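Local coordinates for protein UDP-N-Acetylglucosamine 2-Epimerase (Thermus thermophilus, PDB 1V4V) that probably interconverts UDP-N-acetylglucosamine and UDP-N-acetylmannosamine by epimerisation at C2 of the sugar, working as a two-domain homodimer, at residues A[229-234]-A[330-335]; A[295-300]-A[325-330]. All coordinates share one frame; numbering follows the deposited sequence.

Contact 1: A[229-234]-A[330-335]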
ATOM      1  N   PRO A 229     -48.573 -29.472   8.221  1.00 22.75           N
ATOM      2  CA  PRO A 229     -49.596 -28.783   7.432  1.00 22.24           C
ATOM      3  C   PRO A 229     -49.856 -27.326   7.804  1.00 22.33           C
ATOM      4  O   PRO A 229     -50.318 -26.551   6.974  1.00 23.98           O
ATOM      5  CB  PRO A 229     -50.836 -29.665   7.626  1.00 23.08           C
ATOM      6  CG  PRO A 229     -50.606 -30.298   8.963  1.00 23.68           C
ATOM      7  CD  PRO A 229     -49.141 -30.651   8.898  1.00 21.80           C
ATOM      8  N   HIS A 230     -49.560 -26.949   9.043  1.00 21.82           N
ATOM      9  CA  HIS A 230     -49.801 -25.574   9.474  1.00 23.24           C
ATOM     10  C   HIS A 230     -48.681 -24.605   9.130  1.00 22.03           C
ATOM     11  O   HIS A 230     -48.795 -23.405   9.383  1.00 22.55           O
ATOM     12  CB  HIS A 230     -50.064 -25.528  10.981  1.00 26.32           C
ATOM     13  CG  HIS A 230     -51.290 -26.272  11.400  1.00 30.23           C
ATOM     14  ND1 HIS A 230     -52.516 -26.083  10.796  1.00 32.50           N
ATOM     15  CD2 HIS A 230     -51.487 -27.197  12.367  1.00 29.68           C
ATOM     16  CE1 HIS A 230     -53.411 -26.859  11.373  1.00 31.69           C
ATOM     17  NE2 HIS A 230     -52.814 -27.547  12.331  1.00 31.73           N
ATOM     18  N   LEU A 231     -47.591 -25.125   8.570  1.00 22.14           N
ATOM     19  CA  LEU A 231     -46.467 -24.285   8.178  1.00 19.68           C
ATOM     20  C   LEU A 231     -46.458 -24.132   6.670  1.00 19.15           C
ATOM     21  O   LEU A 231     -46.870 -25.033   5.947  1.00 20.48           O
ATOM     22  CB  LEU A 231     -45.134 -24.924   8.594  1.00 19.52           C
ATOM     23  CG  LEU A 231     -44.932 -25.269  10.063  1.00 21.00           C
ATOM     24  CD1 LEU A 231     -43.511 -25.808  10.258  1.00 21.29           C
ATOM     25  CD2 LEU A 231     -45.153 -24.041  10.912  1.00 23.10           C
ATOM     26  N   THR A 232     -45.981 -22.991   6.192  1.00 19.44           N
ATOM     27  CA  THR A 232     -45.889 -22.776   4.758  1.00 19.51           C
ATOM     28  C   THR A 232     -44.417 -22.706   4.389  1.00 19.47           C
ATOM     29  O   THR A 232     -43.677 -21.892   4.931  1.00 18.55           O
ATOM     30  CB  THR A 232     -46.575 -21.486   4.334  1.00 23.32           C
ATOM     31  OG1 THR A 232     -47.977 -21.591   4.615  1.00 23.79           O
ATOM     32  CG2 THR A 232     -46.367 -21.243   2.836  1.00 21.64           C
ATOM     33  N   PHE A 233     -44.003 -23.576   3.475  1.00 19.00           N
ATOM     34  CA  PHE A 233     -42.613 -23.635   3.028  1.00 19.54           C
ATOM     35  C   PHE A 233     -42.451 -22.808   1.763  1.00 20.11           C
ATOM     36  O   PHE A 233     -43.026 -23.129   0.725  1.00 21.40           O
ATOM     37  CB  PHE A 233     -42.212 -25.098   2.794  1.00 18.59           C
ATOM     38  CG  PHE A 233     -42.269 -25.942   4.046  1.00 18.19           C
ATOM     39  CD1 PHE A 233     -43.493 -26.348   4.574  1.00 18.58           C
ATOM     40  CD2 PHE A 233     -41.100 -26.261   4.738  1.00 18.28           C
ATOM     41  CE1 PHE A 233     -43.562 -27.055   5.774  1.00 19.57           C
ATOM     42  CE2 PHE A 233     -41.148 -26.967   5.940  1.00 17.71           C
ATOM     43  CZ  PHE A 233     -42.386 -27.368   6.465  1.00 19.71           C
ATOM     44  N   VAL A 234     -41.670 -21.736   1.867  1.00 20.76           N
ATOM     45  CA  VAL A 234     -41.445 -20.828   0.746  1.00 21.17           C
ATOM     46  C   VAL A 234     -40.076 -21.069   0.139  1.00 21.51           C
ATOM     47  O   VAL A 234     -39.047 -20.909   0.801  1.00 21.65           O
ATOM     48  CB  VAL A 234     -41.582 -19.370   1.200  1.00 20.84           C
ATOM     49  CG1 VAL A 234     -41.489 -18.440  -0.005  1.00 21.00           C
ATOM     50  CG2 VAL A 234     -42.919 -19.186   1.914  1.00 21.78           C
ATOM     51  N   GLY A 330     -37.400 -33.195  13.398  1.00 17.56           N
ATOM     52  CA  GLY A 330     -37.015 -33.140  14.801  1.00 18.80           C
ATOM     53  C   GLY A 330     -36.815 -31.718  15.299  1.00 19.69           C
ATOM     54  O   GLY A 330     -37.252 -31.362  16.395  1.00 18.95           O
ATOM     55  N   LEU A 331     -36.160 -30.895  14.489  1.00 17.84           N
ATOM     56  CA  LEU A 331     -35.902 -29.508  14.858  1.00 18.65           C
ATOM     57  C   LEU A 331     -37.197 -28.696  14.943  1.00 18.31           C
ATOM     58  O   LEU A 331     -37.391 -27.922  15.879  1.00 20.03           O
ATOM     59  CB  LEU A 331     -34.952 -28.862  13.843  1.00 20.49           C
ATOM     60  CG  LEU A 331     -34.541 -27.421  14.160  1.00 24.15           C
ATOM     61  CD1 LEU A 331     -33.830 -27.383  15.502  1.00 24.58           C
ATOM     62  CD2 LEU A 331     -33.634 -26.886  13.065  1.00 25.68           C
ATOM     63  N   LEU A 332     -38.083 -28.873  13.969  1.00 18.66           N
ATOM     64  CA  LEU A 332     -39.348 -28.141  13.968  1.00 19.17           C
ATOM     65  C   LEU A 332     -40.216 -28.516  15.165  1.00 21.22           C
ATOM     66  O   LEU A 332     -41.102 -27.752  15.557  1.00 22.60           O
ATOM     67  CB  LEU A 332     -40.104 -28.380  12.654  1.00 19.24           C
ATOM     68  CG  LEU A 332     -39.488 -27.646  11.452  1.00 18.55           C
ATOM     69  CD1 LEU A 332     -40.145 -28.094  10.150  1.00 20.55           C
ATOM     70  CD2 LEU A 332     -39.637 -26.147  11.647  1.00 18.59           C
ATOM     71  N   GLU A 333     -39.961 -29.683  15.750  1.00 20.85           N
ATOM     72  CA  GLU A 333     -40.714 -30.117  16.923  1.00 21.22           C
ATOM     73  C   GLU A 333     -39.913 -29.936  18.219  1.00 21.32           C
ATOM     74  O   GLU A 333     -40.245 -30.513  19.256  1.00 22.56           O
ATOM     75  CB  GLU A 333     -41.162 -31.575  16.743  1.00 23.98           C
ATOM     76  CG  GLU A 333     -42.303 -31.680  15.733  1.00 28.81           C
ATOM     77  CD  GLU A 333     -42.720 -33.102  15.397  1.00 34.55           C
ATOM     78  OE1 GLU A 333     -43.851 -33.266  14.888  1.00 38.59           O
ATOM     79  OE2 GLU A 333     -41.932 -34.047  15.621  1.00 34.40           O
ATOM     80  N   ASN A 334     -38.862 -29.122  18.154  1.00 20.20           N
ATOM     81  CA  ASN A 334     -38.016 -28.853  19.317  1.00 21.42           C
ATOM     82  C   ASN A 334     -37.884 -27.336  19.434  1.00 21.39           C
ATOM     83  O   ASN A 334     -36.875 -26.747  19.024  1.00 19.61           O
ATOM     84  CB  ASN A 334     -36.627 -29.481  19.132  1.00 21.13           C
ATOM     85  CG  ASN A 334     -35.848 -29.583  20.442  1.00 23.04           C
ATOM     86  OD1 ASN A 334     -35.898 -28.687  21.282  1.00 24.38           O
ATOM     87  ND2 ASN A 334     -35.117 -30.680  20.611  1.00 25.79           N
ATOM     88  N   PRO A 335     -38.916 -26.676  19.981  1.00 21.97           N
ATOM     89  CA  PRO A 335     -38.860 -25.218  20.119  1.00 22.06           C
ATOM     90  C   PRO A 335     -37.655 -24.717  20.919  1.00 22.17           C
ATOM     91  O   PRO A 335     -37.140 -23.623  20.663  1.00 22.44           O
ATOM     92  CB  PRO A 335     -40.205 -24.873  20.772  1.00 23.35           C
ATOM     93  CG  PRO A 335     -40.575 -26.134  21.509  1.00 24.89           C
ATOM     94  CD  PRO A 335     -40.166 -27.221  20.536  1.00 21.10           C
TER
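L332 lays its branched end over the tip of L231, and the two leucines run past one another in opposite directions. A single methyl of L231 meets the whole fork of its partner: L231 CD1 lies 4.1 Å from L332 CD1 and equally far from L332 CD2. In both leucines CG stands opposite the carbonyl carbon (chi1 -56° in L231 and -73° in L332), which directs each branch across the gap and lets the methyls touch with the CA atoms 10.0 Å apart. L332 CD1 also approaches the F233 ring at its edge, near the ring plane, 4.4 Å from F233 CZ; the same ring also meets that of F257.

L332 is the last residue of helix 321-332. E333 leaves the helical conformation, and the turn is held by a bond of 3.0 Å from N334 N to L331 O. N334 then N-caps helix 335-343, its OD1 accepting from E337 N. On the other side, L231 directly precedes strand 232-236 of the six-stranded parallel sheet of the GT-B fold's C-terminal domain. The packing thus joins the C-terminal end of a helix lying on that sheet to the start of one of its strands, with F228 and L277 adding further apolar surface around L332. The overlap buries just 95 Å² and involves carbon atoms alone, with no polar or charged group matched across it, so it contributes shape and hydrophobic burial rather than directional bonding.

Contact 2: A[295-300]-A[325-330]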
ATOM      1  N   PRO A 295     -32.818 -19.561  12.794  1.00 18.62           N
ATOM      2  CA  PRO A 295     -32.186 -20.885  12.842  1.00 18.17           C
ATOM      3  C   PRO A 295     -31.957 -21.392  11.429  1.00 18.15           C
ATOM      4  O   PRO A 295     -32.798 -21.185  10.553  1.00 18.08           O
ATOM      5  CB  PRO A 295     -33.218 -21.742  13.581  1.00 20.22           C
ATOM      6  CG  PRO A 295     -33.946 -20.747  14.445  1.00 18.27           C
ATOM      7  CD  PRO A 295     -34.108 -19.570  13.506  1.00 17.28           C
ATOM      8  N   VAL A 296     -30.830 -22.058  11.205  1.00 18.27           N
ATOM      9  CA  VAL A 296     -30.536 -22.578   9.875  1.00 16.85           C
ATOM     10  C   VAL A 296     -30.159 -24.054   9.870  1.00 17.45           C
ATOM     11  O   VAL A 296     -29.326 -24.496  10.669  1.00 19.73           O
ATOM     12  CB  VAL A 296     -29.354 -21.820   9.221  1.00 18.64           C
ATOM     13  CG1 VAL A 296     -29.083 -22.379   7.819  1.00 18.74           C
ATOM     14  CG2 VAL A 296     -29.644 -20.335   9.178  1.00 19.77           C
ATOM     15  N   VAL A 297     -30.783 -24.814   8.976  1.00 17.43           N
ATOM     16  CA  VAL A 297     -30.451 -26.218   8.810  1.00 19.37           C
ATOM     17  C   VAL A 297     -29.768 -26.317   7.446  1.00 21.24           C
ATOM     18  O   VAL A 297     -30.308 -25.865   6.434  1.00 21.34           O
ATOM     19  CB  VAL A 297     -31.694 -27.140   8.866  1.00 21.42           C
ATOM     20  CG1 VAL A 297     -31.309 -28.556   8.466  0.50 23.18           C
ATOM     21  CG2 VAL A 297     -32.269 -27.137  10.252  0.50 19.44           C
ATOM     22  N   VAL A 298     -28.569 -26.889   7.434  1.00 21.06           N
ATOM     23  CA  VAL A 298     -27.782 -27.008   6.211  1.00 23.19           C
ATOM     24  C   VAL A 298     -27.839 -28.399   5.604  1.00 23.93           C
ATOM     25  O   VAL A 298     -27.524 -29.387   6.260  1.00 21.01           O
ATOM     26  CB  VAL A 298     -26.303 -26.633   6.479  1.00 24.52           C
ATOM     27  CG1 VAL A 298     -25.478 -26.749   5.190  1.00 22.30           C
ATOM     28  CG2 VAL A 298     -26.226 -25.214   7.036  1.00 23.91           C
ATOM     29  N   LEU A 299     -28.245 -28.464   4.340  1.00 23.77           N
ATOM     30  CA  LEU A 299     -28.352 -29.730   3.637  1.00 27.78           C
ATOM     31  C   LEU A 299     -27.018 -30.127   3.019  1.00 29.79           C
ATOM     32  O   LEU A 299     -26.864 -30.175   1.798  1.00 31.44           O
ATOM     33  CB  LEU A 299     -29.452 -29.644   2.568  1.00 29.95           C
ATOM     34  CG  LEU A 299     -30.859 -30.095   2.988  1.00 31.24           C
ATOM     35  CD1 LEU A 299     -31.141 -29.745   4.436  1.00 32.26           C
ATOM     36  CD2 LEU A 299     -31.880 -29.463   2.057  1.00 33.86           C
ATOM     37  N   ARG A 300     -26.055 -30.395   3.895  1.00 30.43           N
ATOM     38  CA  ARG A 300     -24.715 -30.813   3.505  1.00 34.19           C
ATOM     39  C   ARG A 300     -24.179 -31.728   4.597  1.00 34.89           C
ATOM     40  O   ARG A 300     -24.686 -31.731   5.719  1.00 31.23           O
ATOM     41  CB  ARG A 300     -23.785 -29.603   3.352  1.00 36.35           C
ATOM     42  CG  ARG A 300     -24.180 -28.636   2.250  1.00 39.67           C
ATOM     43  CD  ARG A 300     -23.004 -27.747   1.872  1.00 44.60           C
ATOM     44  NE  ARG A 300     -21.957 -28.517   1.208  1.00 47.35           N
ATOM     45  CZ  ARG A 300     -20.705 -28.100   1.040  1.00 49.56           C
ATOM     46  NH1 ARG A 300     -20.328 -26.911   1.490  1.00 50.46           N
ATOM     47  NH2 ARG A 300     -19.828 -28.877   0.418  1.00 50.10           N
ATOM     48  N   TYR A 325     -35.092 -35.613   6.477  1.00 17.45           N
ATOM     49  CA  TYR A 325     -36.446 -35.608   7.019  1.00 18.72           C
ATOM     50  C   TYR A 325     -36.401 -35.681   8.550  1.00 19.44           C
ATOM     51  O   TYR A 325     -37.066 -34.909   9.243  1.00 18.29           O
ATOM     52  CB  TYR A 325     -37.236 -36.801   6.468  1.00 20.30           C
ATOM     53  CG  TYR A 325     -38.571 -37.027   7.152  1.00 22.55           C
ATOM     54  CD1 TYR A 325     -39.648 -36.171   6.926  1.00 22.49           C
ATOM     55  CD2 TYR A 325     -38.746 -38.089   8.045  1.00 25.72           C
ATOM     56  CE1 TYR A 325     -40.867 -36.361   7.570  1.00 23.82           C
ATOM     57  CE2 TYR A 325     -39.962 -38.288   8.696  1.00 27.18           C
ATOM     58  CZ  TYR A 325     -41.016 -37.419   8.454  1.00 27.22           C
ATOM     59  OH  TYR A 325     -42.215 -37.592   9.105  1.00 29.98           O
ATOM     60  N   ARG A 326     -35.620 -36.619   9.076  1.00 19.69           N
ATOM     61  CA  ARG A 326     -35.522 -36.783  10.524  1.00 19.84           C
ATOM     62  C   ARG A 326     -35.011 -35.530  11.228  1.00 18.42           C
ATOM     63  O   ARG A 326     -35.570 -35.102  12.241  1.00 18.43           O
ATOM     64  CB  ARG A 326     -34.612 -37.967  10.865  1.00 22.03           C
ATOM     65  CG  ARG A 326     -35.177 -39.319  10.455  1.00 23.65           C
ATOM     66  CD  ARG A 326     -34.280 -40.462  10.936  1.00 26.96           C
ATOM     67  NE  ARG A 326     -34.715 -41.747  10.399  1.00 30.77           N
ATOM     68  CZ  ARG A 326     -34.155 -42.914  10.707  1.00 33.57           C
ATOM     69  NH1 ARG A 326     -33.136 -42.957  11.551  1.00 31.42           N
ATOM     70  NH2 ARG A 326     -34.616 -44.036  10.169  1.00 31.56           N
ATOM     71  N   VAL A 327     -33.952 -34.936  10.691  1.00 18.01           N
ATOM     72  CA  VAL A 327     -33.372 -33.741  11.300  1.00 18.73           C
ATOM     73  C   VAL A 327     -34.302 -32.533  11.246  1.00 18.76           C
ATOM     74  O   VAL A 327     -34.503 -31.844  12.247  1.00 18.12           O
ATOM     75  CB  VAL A 327     -32.027 -33.383  10.631  1.00 18.48           C
ATOM     76  CG1 VAL A 327     -31.543 -32.019  11.100  1.00 20.67           C
ATOM     77  CG2 VAL A 327     -30.988 -34.457  10.976  1.00 23.58           C
ATOM     78  N   VAL A 328     -34.869 -32.266  10.079  1.00 17.31           N
ATOM     79  CA  VAL A 328     -35.751 -31.113   9.953  1.00 16.39           C
ATOM     80  C   VAL A 328     -37.025 -31.294  10.778  1.00 17.28           C
ATOM     81  O   VAL A 328     -37.465 -30.372  11.470  1.00 16.89           O
ATOM     82  CB  VAL A 328     -36.091 -30.851   8.468  1.00 16.58           C
ATOM     83  CG1 VAL A 328     -37.069 -29.689   8.342  1.00 17.65           C
ATOM     84  CG2 VAL A 328     -34.801 -30.522   7.707  1.00 17.61           C
ATOM     85  N   LYS A 329     -37.616 -32.480  10.720  1.00 16.38           N
ATOM     86  CA  LYS A 329     -38.834 -32.725  11.489  1.00 17.75           C
ATOM     87  C   LYS A 329     -38.521 -32.613  12.984  1.00 17.84           C
ATOM     88  O   LYS A 329     -39.272 -32.003  13.743  1.00 18.49           O
ATOM     89  CB  LYS A 329     -39.404 -34.113  11.169  1.00 17.05           C
ATOM     90  CG  LYS A 329     -40.637 -34.482  11.999  1.00 19.38           C
ATOM     91  CD  LYS A 329     -41.214 -35.825  11.550  1.00 24.42           C
ATOM     92  CE  LYS A 329     -42.467 -36.193  12.339  1.00 26.72           C
ATOM     93  NZ  LYS A 329     -42.181 -36.434  13.778  1.00 27.02           N
ATOM     94  N   GLY A 330     -37.400 -33.195  13.398  1.00 17.56           N
ATOM     95  CA  GLY A 330     -37.015 -33.140  14.801  1.00 18.80           C
ATOM     96  C   GLY A 330     -36.815 -31.718  15.299  1.00 19.69           C
ATOM     97  O   GLY A 330     -37.252 -31.362  16.395  1.00 18.95           O
TER
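V297 meets two successive residues of the helix, V327 and V328, through apolar packing alone. In the conformer described here, one of two modelled for this side chain, V297 CG1 does all the touching. It lies 4.1 Å from V328 CG2 and 4.4 Å from V327 CG1, so one methyl faces both valines, while V297 and V328 cross obliquely. The CB of V297 points at the helix, and chi1 of 171° extends CG1 opposite the backbone N. Valine ends at its gamma carbons, which fits the short 7.3 Å between the CA atoms of V297 and V328.

This is helix-on-sheet packing of a Rossmann-like alpha/beta domain, the C-terminal half of the GT-B fold. Strand 296-298 runs parallel between strands 275-280 and 314-316, and helix 321-332 packs against one face, running roughly antiparallel to the strand. V328 also touches V224 of helix 214-227, so it sits between the strand and a neighbouring helix.

Backbone hydrogen bonds keep each partner in shape. In the helix, K329 N donates to Y325 O at 2.9 Å. Past the strand, L299 is the centre of an inverse gamma turn, closed weakly by R300 N and V298 O.

Charged groups and the aromatic ring find partners away from the interface: R326 pairs with E322, R300 with E209, and Y325 makes a cation-pi contact with R223.

In the fold
After the seven-stranded N-terminal sheet, the chain builds the second, six-stranded one, and both contacts belong to it. Strand 200-203 and helix 214-227 precede strand 232-236, where contact 1 begins; it closes a loop of 95 residues when the end of helix 321-332 returns to that strand's start. Within that loop the chain lays down strands 257-260, 275-280, 296-298 and 314-316, and contact 2 closes a shorter loop of 24 residues, nested inside the first. G330 belongs to both contacts, whose centres lie about 10 Å apart. One helix thus reaches two strands, 296-298 through V327 and V328 and the start of 232-236 through L332, although 275-280 and 200-203 lie between them.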